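Local coordinates for haloacid dehalogenase (Pseudomonas aeruginosa, PDB 3UMC), which probably hydrolyses the carbon–halogen bond of L-2-haloacids, as a member of the haloacid dehalogenase-like hydrolase superfamily, at residues T146-M149 and L150-R154; L195-H199 and N200-K204; T54-C57 and V58-D62. All coordinates share one frame; numbering follows the deposited sequence.

Contact 1: T146-M149 and L150-R154; sequences TALM and LDVAR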
# COMPACT_ATOMS: atom_id res chain seq x y z
N THR A 146 1.96 -9.42 -0.96
CA THR A 146 1.27 -8.24 -1.42
C THR A 146 0.20 -8.59 -2.43
O THR A 146 -0.93 -8.20 -2.31
CB THR A 146 2.33 -7.23 -1.94
OG1 THR A 146 3.17 -6.80 -0.87
CG2 THR A 146 1.66 -6.03 -2.56
N ALA A 147 0.52 -9.42 -3.40
CA ALA A 147 -0.41 -9.70 -4.51
C ALA A 147 -1.64 -10.48 -3.99
O ALA A 147 -2.77 -10.21 -4.37
CB ALA A 147 0.34 -10.49 -5.62
N LEU A 148 -1.42 -11.41 -3.07
CA LEU A 148 -2.51 -12.16 -2.41
C LEU A 148 -3.41 -11.18 -1.60
O LEU A 148 -4.62 -11.20 -1.71
CB LEU A 148 -1.90 -13.22 -1.45
CG LEU A 148 -2.85 -14.25 -0.81
CD1 LEU A 148 -2.07 -15.55 -0.42
CD2 LEU A 148 -3.57 -13.69 0.40
N MSE A 149 -2.77 -10.26 -0.87
CA MSE A 149 -3.52 -9.29 -0.06
C MSE A 149 -4.28 -8.26 -0.88
O MSE A 149 -5.32 -7.71 -0.44
CB MSE A 149 -2.60 -8.60 0.92
CG MSE A 149 -2.20 -9.42 2.08
SE MSE A 149 -3.79 -9.63 3.33
CE MSE A 149 -3.84 -11.53 2.98
N LEU A 150 -3.80 -8.01 -2.10
CA LEU A 150 -4.53 -7.15 -3.01
C LEU A 150 -5.86 -7.76 -3.44
O LEU A 150 -6.89 -7.08 -3.44
CB LEU A 150 -3.67 -6.81 -4.24
CG LEU A 150 -2.61 -5.71 -4.16
CD1 LEU A 150 -1.50 -5.90 -5.20
CD2 LEU A 150 -3.30 -4.49 -4.49
N ASP A 151 -5.83 -9.06 -3.78
CA ASP A 151 -7.02 -9.85 -4.15
C ASP A 151 -7.96 -9.97 -2.94
O ASP A 151 -9.19 -9.80 -3.07
CB ASP A 151 -6.64 -11.26 -4.60
CG ASP A 151 -6.21 -11.35 -6.05
OD1 ASP A 151 -6.35 -10.37 -6.77
OD2 ASP A 151 -5.72 -12.43 -6.47
N VAL A 152 -7.41 -10.28 -1.77
CA VAL A 152 -8.27 -10.34 -0.56
C VAL A 152 -8.95 -9.02 -0.29
O VAL A 152 -10.16 -8.98 0.03
CB VAL A 152 -7.51 -10.86 0.63
CG1 VAL A 152 -8.27 -10.70 1.97
CG2 VAL A 152 -7.08 -12.30 0.37
N ALA A 153 -8.19 -7.92 -0.42
CA ALA A 153 -8.74 -6.58 -0.29
C ALA A 153 -9.93 -6.31 -1.24
O ALA A 153 -10.96 -5.73 -0.84
CB ALA A 153 -7.63 -5.47 -0.56
N ARG A 154 -9.75 -6.60 -2.53
CA ARG A 154 -10.76 -6.28 -3.52
C ARG A 154 -12.01 -7.16 -3.37
O ARG A 154 -13.08 -6.72 -3.61
CB ARG A 154 -10.28 -6.54 -4.94
CG ARG A 154 -9.48 -5.47 -5.54
CD ARG A 154 -10.29 -4.21 -5.86
NE ARG A 154 -9.44 -3.31 -6.65
CZ ARG A 154 -9.24 -3.42 -7.96
NH1 ARG A 154 -9.86 -4.36 -8.68
NH2 ARG A 154 -8.50 -2.55 -8.57
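L150 N, V152 N and A153 N each lie 2.9 Å from T146 O, L148 O and M149 O respectively, the i+4 to i hydrogen bonds of an alpha-helix. The bond from D151 N to A147 O is weak, at 3.3 Å. The helix, 146-156, is the crossover of a beta-alpha-beta unit in the HAD Rossmann-like core, between strands 137-140 and 162-163. Side chains one turn apart lie alongside each other. L148 and V152 point the same way, and methyl CD2 of L148 meets CG2 of V152 at 3.8 Å. L148 also packs on H117, which bonds D151 OD2. On another side of the helix, CG2 of T146 reaches CD1 of L150 at 4.1 Å. In T146 a chi1 of -64° places CG2 anti to the backbone N, alongside L150, and sets OG1 beside that N, where it hydrogen-bonds D167. M149 is a selenomethionine, bent at chi2 and chi3, and its side chain packs against V29, S142, L163 and C165. R154 extends to the second subunit, where it forms a salt bridge with D161 of that chain. The bend of M149 brings its CE to 4.2 Å from CG2 of V152.

Contact 2: L195-H199 and N200-K204; sequences LCAAH and NYDLK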
# COMPACT_ATOMS: atom_id res chain seq x y z
N LEU A 195 -1.17 -2.17 16.74
CA LEU A 195 -1.53 -3.38 16.06
C LEU A 195 -2.83 -3.89 16.62
O LEU A 195 -2.95 -4.12 17.83
CB LEU A 195 -0.49 -4.47 16.24
CG LEU A 195 -0.85 -5.86 15.62
CD1 LEU A 195 -1.10 -5.82 14.09
CD2 LEU A 195 0.18 -6.95 16.01
N CYS A 196 -3.75 -4.20 15.71
CA CYS A 196 -4.99 -4.90 16.05
C CYS A 196 -4.95 -6.31 15.51
O CYS A 196 -4.74 -6.51 14.32
CB CYS A 196 -6.16 -4.11 15.46
SG CYS A 196 -7.78 -4.90 15.66
N ALA A 197 -5.15 -7.28 16.38
CA ALA A 197 -5.12 -8.70 15.99
C ALA A 197 -6.01 -9.57 16.83
O ALA A 197 -6.29 -9.26 17.95
CB ALA A 197 -3.66 -9.28 16.10
N ALA A 198 -6.36 -10.72 16.30
CA ALA A 198 -7.08 -11.76 17.03
C ALA A 198 -6.14 -12.78 17.68
O ALA A 198 -6.59 -13.78 18.27
CB ALA A 198 -8.05 -12.46 16.08
N HIS A 199 -4.84 -12.58 17.55
CA HIS A 199 -3.89 -13.65 17.98
C HIS A 199 -2.89 -13.04 18.96
O HIS A 199 -2.22 -11.98 18.67
CB HIS A 199 -3.26 -14.37 16.77
CG HIS A 199 -4.24 -14.70 15.68
ND1 HIS A 199 -4.27 -14.03 14.47
CD2 HIS A 199 -5.32 -15.49 15.70
CE1 HIS A 199 -5.28 -14.49 13.76
NE2 HIS A 199 -5.92 -15.39 14.48
N ASN A 200 -2.84 -13.59 20.16
CA ASN A 200 -2.00 -13.01 21.21
C ASN A 200 -0.51 -13.02 20.85
O ASN A 200 0.17 -12.13 21.31
CB ASN A 200 -2.16 -13.76 22.55
CG ASN A 200 -3.48 -13.41 23.25
OD1 ASN A 200 -3.60 -12.40 23.95
ND2 ASN A 200 -4.46 -14.27 23.09
N TYR A 201 -0.03 -14.02 20.05
CA TYR A 201 1.39 -14.11 19.72
C TYR A 201 1.82 -12.86 18.94
O TYR A 201 2.92 -12.37 19.09
CB TYR A 201 1.74 -15.39 18.91
CG TYR A 201 1.63 -15.14 17.43
CD1 TYR A 201 2.71 -14.64 16.72
CD2 TYR A 201 0.38 -15.28 16.76
CE1 TYR A 201 2.59 -14.33 15.34
CE2 TYR A 201 0.26 -14.99 15.40
CZ TYR A 201 1.37 -14.51 14.70
OH TYR A 201 1.29 -14.18 13.36
N ASP A 202 0.93 -12.33 18.12
CA ASP A 202 1.20 -11.16 17.30
C ASP A 202 1.30 -9.89 18.11
O ASP A 202 2.16 -9.01 17.89
CB ASP A 202 0.05 -11.03 16.27
CG ASP A 202 0.46 -10.32 14.97
OD1 ASP A 202 1.63 -9.95 14.76
OD2 ASP A 202 -0.45 -10.12 14.16
N LEU A 203 0.37 -9.79 19.06
CA LEU A 203 0.28 -8.66 19.92
C LEU A 203 1.51 -8.65 20.90
O LEU A 203 2.02 -7.62 21.27
CB LEU A 203 -1.04 -8.76 20.67
CG LEU A 203 -2.32 -8.57 19.83
CD1 LEU A 203 -3.47 -8.66 20.79
CD2 LEU A 203 -2.35 -7.17 19.13
N LYS A 204 1.93 -9.82 21.31
CA LYS A 204 3.06 -9.95 22.25
C LYS A 204 4.33 -9.44 21.56
O LYS A 204 5.09 -8.63 22.14
CB LYS A 204 3.15 -11.42 22.68
CG LYS A 204 4.37 -11.78 23.64
CD LYS A 204 4.64 -13.25 23.60
CE LYS A 204 5.89 -13.68 24.43
NZ LYS A 204 6.86 -12.56 24.78
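H199 and D202 meet at the start of helix 200-208, and the D202 carboxylate is held at both oxygens: OD1 bonds Y179 and OD2 forms a salt bridge with K173. H199 NE2 bonds E221. H199 is the N-cap of the helix, at the turn of the beta-alpha-beta unit that links strand 193-197 to strand 212-216 in the HAD core. Its O receives two weak bonds, from D202 N at 3.2 Å and from L203 N at 3.4 Å. The second is the straighter, with an angle of 158° at the hydrogen. H199 and D202 both touch D28, which follows strand 24-27 and probably corresponds to the family's nucleophilic aspartate, so this turn lies beside the likely active site.

Strand 195-197 and helix 200-204 run nearly antiparallel (168°), their axes approaching to 8.2 Å. L195 packs between strand and helix, and its side chain crosses that of D202 at about a right angle. Its CG stands anti to the backbone N (chi1 176°), and methyl CD2 lies 3.5 Å from CG of D202. L203 lies beside it at a slant; its CD2 meets L195 CD2 at 4.0 Å, and the side chain also touches T213 and F215 of strand 212-216. CB of H199 approaches the Y201 ring obliquely. From the end of the strand, CB of A197 meets CD2 of L203 at 3.9 Å.

Contact 3: T54-C57 and V58-D62; sequences TLPC and VELTD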
# COMPACT_ATOMS: atom_id res chain seq x y z
N THR A 54 -17.90 -36.39 -3.76
CA THR A 54 -17.36 -35.81 -2.54
C THR A 54 -15.86 -35.53 -2.44
O THR A 54 -15.00 -36.33 -2.87
CB THR A 54 -17.78 -36.63 -1.28
OG1 THR A 54 -17.48 -35.88 -0.07
CG2 THR A 54 -17.08 -37.94 -1.25
N LEU A 55 -15.57 -34.38 -1.83
CA LEU A 55 -14.22 -34.00 -1.41
C LEU A 55 -14.23 -33.80 0.07
O LEU A 55 -15.25 -33.42 0.62
CB LEU A 55 -13.84 -32.68 -2.03
CG LEU A 55 -13.51 -32.71 -3.50
CD1 LEU A 55 -13.64 -31.33 -4.08
CD2 LEU A 55 -12.11 -33.32 -3.67
N PRO A 56 -13.11 -34.04 0.73
CA PRO A 56 -12.95 -33.79 2.15
C PRO A 56 -12.56 -32.31 2.50
O PRO A 56 -11.42 -32.00 2.89
CB PRO A 56 -11.88 -34.78 2.54
CG PRO A 56 -11.02 -34.88 1.32
CD PRO A 56 -11.90 -34.62 0.14
N CYS A 57 -13.55 -31.45 2.34
CA CYS A 57 -13.44 -30.04 2.53
C CYS A 57 -12.89 -29.61 3.87
O CYS A 57 -11.93 -28.86 3.92
CB CYS A 57 -14.82 -29.48 2.35
SG CYS A 57 -15.49 -30.05 0.76
N VAL A 58 -13.44 -30.13 4.96
CA VAL A 58 -13.02 -29.67 6.26
C VAL A 58 -11.60 -30.07 6.54
O VAL A 58 -10.78 -29.26 6.98
CB VAL A 58 -13.97 -30.10 7.37
CG1 VAL A 58 -13.35 -29.86 8.71
CG2 VAL A 58 -15.30 -29.36 7.24
N GLU A 59 -11.29 -31.33 6.27
CA GLU A 59 -10.01 -31.91 6.64
C GLU A 59 -8.86 -31.26 5.84
O GLU A 59 -7.81 -30.96 6.42
CB GLU A 59 -10.06 -33.46 6.45
CG GLU A 59 -9.14 -34.30 7.35
CD GLU A 59 -9.26 -35.84 7.06
OE1 GLU A 59 -10.36 -36.31 6.67
OE2 GLU A 59 -8.25 -36.58 7.18
N LEU A 60 -9.09 -31.05 4.55
CA LEU A 60 -8.16 -30.31 3.67
C LEU A 60 -7.89 -28.89 4.18
O LEU A 60 -6.74 -28.49 4.36
CB LEU A 60 -8.71 -30.22 2.26
CG LEU A 60 -8.43 -31.41 1.37
CD1 LEU A 60 -9.24 -31.33 0.06
CD2 LEU A 60 -6.92 -31.51 1.11
N THR A 61 -8.97 -28.17 4.42
CA THR A 61 -8.90 -26.79 4.90
C THR A 61 -8.11 -26.72 6.19
O THR A 61 -7.18 -25.94 6.28
CB THR A 61 -10.26 -26.20 5.09
OG1 THR A 61 -10.91 -26.15 3.82
CG2 THR A 61 -10.14 -24.81 5.72
N ASP A 62 -8.45 -27.58 7.16
CA ASP A 62 -7.82 -27.53 8.47
C ASP A 62 -6.38 -27.98 8.47
O ASP A 62 -5.54 -27.39 9.16
CB ASP A 62 -8.66 -28.31 9.49
CG ASP A 62 -9.93 -27.54 9.89
OD1 ASP A 62 -10.01 -26.35 9.47
OD2 ASP A 62 -10.83 -28.12 10.57
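C57 O takes two hydrogen bonds from T61, one from the backbone N at 3.1 Å and one from the hydroxyl OG1 at 2.9 Å. The two donors come from opposite faces of the carbonyl plane. T61 N is tilted 25° from that plane and OG1 31°. The hydroxyl can do this because chi1 of T61 sets OG1 next to its own N, facing back down the helix. The bond satisfies the hydroxyl of a buried threonine and doubles the grip on the first turn. One residue earlier, P56 O accepts from L60 N at 3.0 Å, a nearly straight bond. The L60 side chain lies alongside the same carbonyl oxygen, with CB 3.3 Å from P56 O. Its methyl CD1 goes on to the proline ring and meets CG of P56 at 4.2 Å.

P56 is the N-cap of helix 57-67 and the centre of an inverse gamma turn. The weak bond from C57 N to L55 O, 3.1 Å, closes that turn. The chain thus passes from the extended backbone of T54 and L55 into the helix at a single residue. By its place between strands 34-35 and 120-121, the helix probably belongs to the helical cap domain found in L-2-haloacid dehalogenases.

Helix 36-50 packs against the start of the helix. F44 packs on both C57 and T61, and L40 also touches T61. R37 contacts V58 and forms a salt bridge with OD1 of D62. On the approach, L55 N bonds E48 OE1, which ties the loop to helix 36-50. E59 is exposed, its chain extended beyond CG, with CB 4.1 Å from P56 O.

The helices of contacts 1 and 2 are crossovers of beta-alpha-beta units on the same parallel sheet. Strands 137-140 and 193-197, which lead into them, flank strand 24-27. The centres of the two contacts are 21 Å apart, on opposite sides of the chain's centre, and their nearest atoms are about 11 Å apart. Both border the loop after strand 24-27: contact 2 touches D28, the probable nucleophile, and contact 1 touches V29 next to it. Contact 3 is peripheral. Its centre lies 24 Å from that of contact 1 and 28 Å from that of contact 2, with nearest atoms about 13 Å away in each case. Contact 1 alone of the three is touched by the second subunit.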